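Local coordinates for protein methylaspartate ammonia-lyase (Citrobacter amalonaticus, PDB 1KKO) that catalyses the reversible, magnesium-dependent anti elimination of ammonia from L-threo-3-methylaspartate to give mesaconate, at residues L160-G174 and A375-M389. Sequence-based numbering, arbitrary orientation.
With SO4 (sulfate ion), chain C.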
ATOM      1  N   LEU A 160       1.919  13.735  27.741  1.00 19.12           N
ATOM      2  CA  LEU A 160       0.658  13.040  27.524  1.00 18.85           C
ATOM      3  C   LEU A 160       0.730  11.656  28.154  1.00 20.05           C
ATOM      4  O   LEU A 160       1.801  11.070  28.224  1.00 19.84           O
ATOM      5  CB  LEU A 160       0.370  12.901  26.025  1.00 18.46           C
ATOM      6  CG  LEU A 160       0.554  14.166  25.192  1.00 18.45           C
ATOM      7  CD1 LEU A 160       0.274  13.862  23.719  1.00 17.57           C
ATOM      8  CD2 LEU A 160      -0.348  15.276  25.644  1.00 18.56           C
ATOM      9  N   PRO A 161      -0.398  11.113  28.594  1.00 20.79           N
ATOM     10  CA  PRO A 161      -0.377   9.865  29.358  1.00 21.89           C
ATOM     11  C   PRO A 161       0.001   8.628  28.573  1.00 22.58           C
ATOM     12  O   PRO A 161       0.508   7.704  29.201  1.00 23.85           O
ATOM     13  CB  PRO A 161      -1.822   9.743  29.835  1.00 21.88           C
ATOM     14  CG  PRO A 161      -2.566  10.391  28.756  1.00 22.54           C
ATOM     15  CD  PRO A 161      -1.773  11.624  28.447  1.00 21.38           C
ATOM     16  N   CYS A 162      -0.251   8.589  27.265  1.00 23.25           N
ATOM     17  CA  CYS A 162       0.115   7.438  26.433  1.00 23.90           C
ATOM     18  C   CYS A 162      -0.580   6.113  26.782  1.00 23.77           C
ATOM     19  O   CYS A 162       0.058   5.062  26.771  1.00 23.80           O
ATOM     20  CB  CYS A 162       1.637   7.223  26.450  1.00 24.06           C
ATOM     21  SG  CYS A 162       2.441   7.500  24.850  1.00 26.01           S
ATOM     22  N   VAL A 163      -1.877   6.140  27.083  1.00 23.72           N
ATOM     23  CA  VAL A 163      -2.615   4.903  27.343  1.00 24.05           C
ATOM     24  C   VAL A 163      -2.824   4.172  26.011  1.00 24.20           C
ATOM     25  O   VAL A 163      -3.341   4.773  25.071  1.00 24.66           O
ATOM     26  CB  VAL A 163      -3.986   5.183  28.015  1.00 24.19           C
ATOM     27  CG1 VAL A 163      -4.750   3.891  28.239  1.00 24.42           C
ATOM     28  CG2 VAL A 163      -3.786   5.924  29.338  1.00 24.30           C
ATOM     29  N   PRO A 164      -2.415   2.903  25.917  1.00 24.06           N
ATOM     30  CA  PRO A 164      -2.544   2.139  24.668  1.00 23.92           C
ATOM     31  C   PRO A 164      -3.986   1.844  24.308  1.00 23.34           C
ATOM     32  O   PRO A 164      -4.664   1.093  25.008  1.00 24.43           O
ATOM     33  CB  PRO A 164      -1.788   0.838  24.962  1.00 24.21           C
ATOM     34  CG  PRO A 164      -0.995   1.105  26.162  1.00 24.09           C
ATOM     35  CD  PRO A 164      -1.773   2.097  26.967  1.00 24.26           C
ATOM     36  N   GLU A 165      -4.447   2.433  23.211  1.00 22.05           N
ATOM     37  CA  GLU A 165      -5.821   2.257  22.776  1.00 20.54           C
ATOM     38  C   GLU A 165      -5.955   2.583  21.298  1.00 18.35           C
ATOM     39  O   GLU A 165      -5.386   3.553  20.813  1.00 18.27           O
ATOM     40  CB  GLU A 165      -6.746   3.162  23.593  1.00 21.55           C
ATOM     41  CG  GLU A 165      -8.219   3.024  23.270  1.00 23.92           C
ATOM     42  CD  GLU A 165      -9.096   3.776  24.251  1.00 28.23           C
ATOM     43  OE1 GLU A 165      -8.584   4.191  25.311  1.00 30.68           O
ATOM     44  OE2 GLU A 165     -10.297   3.958  23.966  1.00 30.79           O
ATOM     45  N   ALA A 166      -6.720   1.764  20.597  1.00 16.64           N
ATOM     46  CA  ALA A 166      -6.933   1.965  19.178  1.00 15.45           C
ATOM     47  C   ALA A 166      -7.675   3.252  18.884  1.00 14.52           C
ATOM     48  O   ALA A 166      -8.409   3.780  19.728  1.00 15.43           O
ATOM     49  CB  ALA A 166      -7.703   0.806  18.607  1.00 16.14           C
ATOM     50  N   ILE A 167      -7.455   3.752  17.676  1.00 13.37           N
ATOM     51  CA  ILE A 167      -8.137   4.919  17.144  1.00 12.86           C
ATOM     52  C   ILE A 167      -9.074   4.411  16.053  1.00 12.38           C
ATOM     53  O   ILE A 167      -8.648   3.593  15.231  1.00 12.11           O
ATOM     54  CB  ILE A 167      -7.111   5.862  16.479  1.00 13.14           C
ATOM     55  CG1 ILE A 167      -6.041   6.348  17.465  1.00 14.23           C
ATOM     56  CG2 ILE A 167      -7.816   7.021  15.783  1.00 12.58           C
ATOM     57  CD1 ILE A 167      -6.560   7.220  18.575  1.00 15.01           C
ATOM     58  N   PRO A 168     -10.323   4.879  15.991  1.00 12.63           N
ATOM     59  CA  PRO A 168     -11.204   4.477  14.895  1.00 12.35           C
ATOM     60  C   PRO A 168     -10.634   4.851  13.532  1.00 12.45           C
ATOM     61  O   PRO A 168     -10.196   5.983  13.357  1.00 12.29           O
ATOM     62  CB  PRO A 168     -12.493   5.246  15.184  1.00 12.56           C
ATOM     63  CG  PRO A 168     -12.463   5.467  16.651  1.00 12.89           C
ATOM     64  CD  PRO A 168     -11.026   5.750  16.953  1.00 12.48           C
ATOM     65  N   LEU A 169     -10.673   3.905  12.599  1.00 11.66           N
ATOM     66  CA  LEU A 169     -10.108   4.088  11.269  1.00 11.13           C
ATOM     67  C   LEU A 169     -11.190   4.269  10.218  1.00 10.92           C
ATOM     68  O   LEU A 169     -12.231   3.615  10.262  1.00 11.40           O
ATOM     69  CB  LEU A 169      -9.232   2.895  10.882  1.00 11.60           C
ATOM     70  CG  LEU A 169      -8.125   2.525  11.863  1.00 12.40           C
ATOM     71  CD1 LEU A 169      -7.279   1.390  11.304  1.00 12.94           C
ATOM     72  CD2 LEU A 169      -7.266   3.708  12.170  1.00 12.29           C
ATOM     73  N   PHE A 170     -10.880   5.117   9.248  1.00 10.87           N
ATOM     74  CA  PHE A 170     -11.807   5.538   8.204  1.00 10.62           C
ATOM     75  C   PHE A 170     -11.260   5.169   6.837  1.00 10.28           C
ATOM     76  O   PHE A 170     -10.197   5.652   6.439  1.00 10.49           O
ATOM     77  CB  PHE A 170     -11.982   7.059   8.307  1.00 10.63           C
ATOM     78  CG  PHE A 170     -12.800   7.680   7.223  1.00 10.94           C
ATOM     79  CD1 PHE A 170     -13.923   7.059   6.714  1.00 10.91           C
ATOM     80  CD2 PHE A 170     -12.427   8.908   6.718  1.00 11.32           C
ATOM     81  CE1 PHE A 170     -14.669   7.669   5.731  1.00 11.45           C
ATOM     82  CE2 PHE A 170     -13.166   9.518   5.732  1.00 11.61           C
ATOM     83  CZ  PHE A 170     -14.299   8.903   5.252  1.00 11.77           C
ATOM     84  N   GLY A 171     -11.984   4.320   6.116  1.00 10.70           N
ATOM     85  CA  GLY A 171     -11.596   3.897   4.781  1.00 11.00           C
ATOM     86  C   GLY A 171     -12.228   4.743   3.696  1.00 11.08           C
ATOM     87  O   GLY A 171     -13.397   5.110   3.794  1.00 11.67           O
ATOM     88  N   GLN A 172     -11.441   5.065   2.665  1.00 11.22           N
ATOM     89  CA  GLN A 172     -11.930   5.834   1.524  1.00 12.02           C
ATOM     90  C   GLN A 172     -11.933   5.002   0.252  1.00 12.24           C
ATOM     91  O   GLN A 172     -10.968   4.311  -0.068  1.00 12.76           O
ATOM     92  CB  GLN A 172     -11.198   7.172   1.359  1.00 12.09           C
ATOM     93  CG  GLN A 172      -9.837   7.151   0.711  1.00 13.36           C
ATOM     94  CD  GLN A 172      -9.373   8.549   0.320  1.00 13.64           C
ATOM     95  OE1 GLN A 172     -10.157   9.327  -0.223  1.00 14.64           O
ATOM     96  NE2 GLN A 172      -8.107   8.873   0.594  1.00 13.22           N
ATOM     97  N   SER A 173     -13.043   5.087  -0.471  1.00 12.70           N
ATOM     98  CA  SER A 173     -13.294   4.264  -1.641  1.00 13.50           C
ATOM     99  C   SER A 173     -12.858   4.818  -2.982  1.00 14.42           C
ATOM    100  O   SER A 173     -12.756   4.078  -3.960  1.00 15.74           O
ATOM    101  CB  SER A 173     -14.807   4.083  -1.741  1.00 13.47           C
ATOM    102  OG  SER A 173     -15.464   5.328  -1.942  1.00 13.69           O
ATOM    103  N   GLY A 174     -12.658   6.121  -3.063  1.00 14.98           N
ATOM    104  CA  GLY A 174     -12.531   6.744  -4.360  1.00 15.55           C
ATOM    105  C   GLY A 174     -13.870   6.545  -5.067  1.00 16.28           C
ATOM    106  O   GLY A 174     -14.912   6.405  -4.434  1.00 16.15           O
ATOM    107  N   ALA A 375      -1.106   9.759  16.195  1.00 11.16           N
ATOM    108  CA  ALA A 375      -2.479   9.547  16.627  1.00 11.37           C
ATOM    109  C   ALA A 375      -2.557   8.798  17.940  1.00 11.33           C
ATOM    110  O   ALA A 375      -3.360   9.125  18.816  1.00 11.65           O
ATOM    111  CB  ALA A 375      -3.258   8.811  15.554  1.00 10.80           C
ATOM    112  N   LEU A 376      -1.740   7.772  18.105  1.00 11.62           N
ATOM    113  CA  LEU A 376      -1.786   6.986  19.326  1.00 12.33           C
ATOM    114  C   LEU A 376      -1.455   7.840  20.532  1.00 12.37           C
ATOM    115  O   LEU A 376      -1.968   7.588  21.624  1.00 13.69           O
ATOM    116  CB  LEU A 376      -0.840   5.799  19.243  1.00 11.87           C
ATOM    117  CG  LEU A 376      -1.347   4.630  18.404  1.00 12.53           C
ATOM    118  CD1 LEU A 376      -0.256   3.589  18.261  1.00 12.88           C
ATOM    119  CD2 LEU A 376      -2.603   4.015  19.031  1.00 13.18           C
ATOM    120  N   ALA A 377      -0.613   8.842  20.332  1.00 12.17           N
ATOM    121  CA  ALA A 377      -0.248   9.761  21.401  1.00 12.61           C
ATOM    122  C   ALA A 377      -1.303  10.843  21.628  1.00 12.90           C
ATOM    123  O   ALA A 377      -1.720  11.077  22.755  1.00 14.02           O
ATOM    124  CB  ALA A 377       1.081  10.411  21.107  1.00 13.17           C
ATOM    125  N   ALA A 378      -1.745  11.489  20.560  1.00 12.30           N
ATOM    126  CA  ALA A 378      -2.603  12.666  20.669  1.00 12.64           C
ATOM    127  C   ALA A 378      -4.084  12.380  20.843  1.00 12.67           C
ATOM    128  O   ALA A 378      -4.818  13.227  21.339  1.00 13.14           O
ATOM    129  CB  ALA A 378      -2.370  13.587  19.472  1.00 12.97           C
ATOM    130  N   ARG A 379      -4.540  11.225  20.370  1.00 12.69           N
ATOM    131  CA  ARG A 379      -5.905  10.754  20.566  1.00 13.70           C
ATOM    132  C   ARG A 379      -6.977  11.467  19.764  1.00 13.71           C
ATOM    133  O   ARG A 379      -7.956  11.963  20.313  1.00 14.55           O
ATOM    134  CB  ARG A 379      -6.278  10.799  22.055  1.00 14.37           C
ATOM    135  CG  ARG A 379      -5.272  10.128  22.959  1.00 15.78           C
ATOM    136  CD  ARG A 379      -4.860   8.776  22.497  1.00 18.25           C
ATOM    137  NE  ARG A 379      -6.011   7.918  22.300  1.00 19.31           N
ATOM    138  CZ  ARG A 379      -5.928   6.677  21.866  1.00 18.89           C
ATOM    139  NH1 ARG A 379      -4.730   6.170  21.579  1.00 18.71           N
ATOM    140  NH2 ARG A 379      -7.020   5.940  21.726  1.00 20.82           N
ATOM    141  N   PRO A 380      -6.838  11.501  18.448  1.00 12.84           N
ATOM    142  CA  PRO A 380      -7.922  12.036  17.634  1.00 12.85           C
ATOM    143  C   PRO A 380      -9.099  11.055  17.684  1.00 13.19           C
ATOM    144  O   PRO A 380      -8.939   9.898  18.063  1.00 14.13           O
ATOM    145  CB  PRO A 380      -7.311  12.072  16.229  1.00 12.23           C
ATOM    146  CG  PRO A 380      -6.330  10.928  16.251  1.00 12.53           C
ATOM    147  CD  PRO A 380      -5.708  11.026  17.625  1.00 12.55           C
HETATM  148  N   MSE A 381     -10.270  11.522  17.288  1.00 13.26           N
HETATM  149  CA  MSE A 381     -11.459  10.695  17.219  1.00 14.79           C
HETATM  150  C   MSE A 381     -11.495   9.737  16.033  1.00 13.30           C
HETATM  151  O   MSE A 381     -12.204   8.739  16.072  1.00 13.41           O
HETATM  152  CB  MSE A 381     -12.662  11.631  17.119  1.00 17.17           C
HETATM  153  CG  MSE A 381     -13.478  11.639  18.358  1.00 24.31           C
HETATM  154 SE   MSE A 381     -14.704  10.171  18.247  1.00 35.16          SE
HETATM  155  CE  MSE A 381     -16.152  11.003  17.357  1.00 35.60           C
ATOM    156  N   ARG A 382     -10.736  10.053  14.986  1.00 12.66           N
ATOM    157  CA  ARG A 382     -10.787   9.307  13.749  1.00 12.17           C
ATOM    158  C   ARG A 382      -9.477   9.479  13.023  1.00 11.85           C
ATOM    159  O   ARG A 382      -8.858  10.523  13.116  1.00 11.62           O
ATOM    160  CB  ARG A 382     -11.909   9.891  12.895  1.00 12.10           C
ATOM    161  CG  ARG A 382     -12.263   9.132  11.629  1.00 12.28           C
ATOM    162  CD  ARG A 382     -13.627   9.492  11.069  1.00 12.37           C
ATOM    163  NE  ARG A 382     -14.645   9.268  12.086  1.00 12.94           N
ATOM    164  CZ  ARG A 382     -15.868   9.772  12.086  1.00 13.62           C
ATOM    165  NH1 ARG A 382     -16.307  10.510  11.084  1.00 13.08           N
ATOM    166  NH2 ARG A 382     -16.662   9.534  13.122  1.00 14.00           N
HETATM  167  N   MSE A 383      -9.057   8.444  12.302  1.00 11.71           N
HETATM  168  CA  MSE A 383      -7.839   8.514  11.508  1.00 11.67           C
HETATM  169  C   MSE A 383      -8.069   7.881  10.149  1.00 11.19           C
HETATM  170  O   MSE A 383      -8.646   6.810  10.037  1.00 11.32           O
HETATM  171  CB  MSE A 383      -6.689   7.804  12.211  1.00 12.42           C
HETATM  172  CG  MSE A 383      -5.426   7.737  11.358  1.00 13.50           C
HETATM  173 SE   MSE A 383      -3.832   7.261  12.355  1.00 19.50          SE
HETATM  174  CE  MSE A 383      -4.463   5.737  13.222  1.00 18.12           C
ATOM    175  N   LEU A 384      -7.613   8.561   9.113  1.00 10.84           N
ATOM    176  CA  LEU A 384      -7.743   8.066   7.755  1.00 10.62           C
ATOM    177  C   LEU A 384      -6.845   6.871   7.449  1.00 10.49           C
ATOM    178  O   LEU A 384      -5.648   6.880   7.755  1.00 11.40           O
ATOM    179  CB  LEU A 384      -7.412   9.183   6.767  1.00 10.89           C
ATOM    180  CG  LEU A 384      -7.448   8.837   5.271  1.00 11.46           C
ATOM    181  CD1 LEU A 384      -8.872   8.534   4.811  1.00 11.52           C
ATOM    182  CD2 LEU A 384      -6.846   9.985   4.472  1.00 11.95           C
ATOM    183  N   ILE A 385      -7.435   5.856   6.822  1.00 10.26           N
ATOM    184  CA  ILE A 385      -6.680   4.736   6.272  1.00 10.24           C
ATOM    185  C   ILE A 385      -6.023   5.237   4.982  1.00 10.10           C
ATOM    186  O   ILE A 385      -6.685   5.664   4.044  1.00 10.01           O
ATOM    187  CB  ILE A 385      -7.616   3.553   6.040  1.00 10.31           C
ATOM    188  CG1 ILE A 385      -8.121   3.029   7.380  1.00 10.74           C
ATOM    189  CG2 ILE A 385      -6.912   2.463   5.265  1.00 11.19           C
ATOM    190  CD1 ILE A 385      -9.293   2.096   7.288  1.00 11.16           C
ATOM    191  N   LYS A 386      -4.705   5.199   4.963  1.00 10.00           N
ATOM    192  CA  LYS A 386      -3.935   5.810   3.902  1.00  9.80           C
ATOM    193  C   LYS A 386      -2.558   5.160   3.841  1.00  9.47           C
ATOM    194  O   LYS A 386      -2.172   4.444   4.766  1.00  9.58           O
ATOM    195  CB  LYS A 386      -3.809   7.313   4.183  1.00  9.78           C
ATOM    196  CG  LYS A 386      -2.930   7.641   5.375  1.00 10.37           C
ATOM    197  CD  LYS A 386      -3.010   9.108   5.757  1.00 10.41           C
ATOM    198  CE  LYS A 386      -1.922   9.483   6.727  1.00 10.99           C
ATOM    199  NZ  LYS A 386      -1.869  10.953   7.009  1.00 10.93           N
ATOM    200  N   PRO A 387      -1.809   5.356   2.755  1.00  9.40           N
ATOM    201  CA  PRO A 387      -2.209   6.094   1.569  1.00  9.58           C
ATOM    202  C   PRO A 387      -2.872   5.155   0.569  1.00  9.74           C
ATOM    203  O   PRO A 387      -3.248   4.039   0.918  1.00 10.25           O
ATOM    204  CB  PRO A 387      -0.859   6.556   1.038  1.00 10.19           C
ATOM    205  CG  PRO A 387       0.010   5.386   1.298  1.00  9.81           C
ATOM    206  CD  PRO A 387      -0.462   4.803   2.602  1.00  9.87           C
ATOM    207  N   GLY A 388      -3.025   5.627  -0.663  1.00  9.86           N
ATOM    208  CA  GLY A 388      -3.557   4.818  -1.741  1.00 10.33           C
ATOM    209  C   GLY A 388      -5.054   4.837  -1.893  1.00 10.28           C
ATOM    210  O   GLY A 388      -5.791   5.208  -0.986  1.00 10.67           O
HETATM  211  N   MSE A 389      -5.484   4.411  -3.073  1.00 10.70           N
HETATM  212  CA  MSE A 389      -6.896   4.267  -3.393  1.00 11.50           C
HETATM  213  C   MSE A 389      -7.328   2.811  -3.442  1.00 11.71           C
HETATM  214  O   MSE A 389      -8.494   2.530  -3.683  1.00 12.53           O
HETATM  215  CB  MSE A 389      -7.244   4.996  -4.689  1.00 12.38           C
HETATM  216  CG  MSE A 389      -7.343   6.505  -4.488  1.00 14.26           C
HETATM  217 SE   MSE A 389      -8.739   6.979  -3.203  1.00 24.80          SE
HETATM  218  CE  MSE A 389      -9.203   8.702  -3.800  1.00 21.40           C
TER
HETATM  219  S   SO4 C3001      -7.251  12.880  -0.696  1.00 15.80           S
HETATM  220  O1  SO4 C3001      -6.009  13.684  -0.820  1.00 16.05           O
HETATM  221  O2  SO4 C3001      -7.946  13.120  -2.016  1.00 17.86           O
HETATM  222  O3  SO4 C3001      -6.930  11.467  -0.531  1.00 15.54           O
HETATM  223  O4  SO4 C3001      -8.152  13.326   0.394  1.00 18.43           O
HETATM  224  O   HOH W   1      -2.065  10.022  25.308  1.00 22.49           O
HETATM  225  O   HOH W   2      -8.093   3.857   0.058  1.00 11.06           O
HETATM  226  O   HOH W   3      -6.111   6.871   1.397  1.00 11.34           O
HETATM  227  O   HOH W   4      -8.721   4.178   2.784  1.00 11.45           O
HETATM  228  O   HOH W   5     -10.513   3.263  -5.339  1.00 20.19           O
HETATM  229  O   HOH W   6     -10.823   1.876  -2.407  1.00 21.07           O
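I167 lays its CD1 methyl over the centre of one face of the R379 guanidinium, 3.4 Å from CZ, while its CG2 branch meets CB of M383. The chain of R379, just past the end of helix 365-378, folds back through bends at chi2 (-48°) and chi3 (-55°), which sets E165 O and L376 O at the edge of the guanidinium, in its plane, where NH1 donates to both, at 2.8 Å and 3.1 Å. NH2 adds weak bonds to E165 O and A166 O, and the E165 carboxylate, well out of the guanidinium plane, can contribute only through charge. Beyond R379, strands 169-170 and 382-384 run parallel, the first and last strands of the enolase-superfamily TIM barrel. M383 N bonds to P168 O, F170 N to M383 O (2.9 Å) and I385 N to F170 O (2.8 Å). L169 and M383 point the same way from this pair, CD2 of L169 lying 3.6 Å from CE of selenomethionine M383; F170 and L384 occupy the other face, where H236 stacks on the F170 ring. Past the strands, waters link Q172 N and NE2 to I385 O. The extended Q172 side chain crosses selenomethionine M389, with CD 3.9 Å from SE, and its NE2 donates almost straight (167°) to O3 of a sulfate also held by K331, T360 and C361, in the site where Q172 binds methylaspartate.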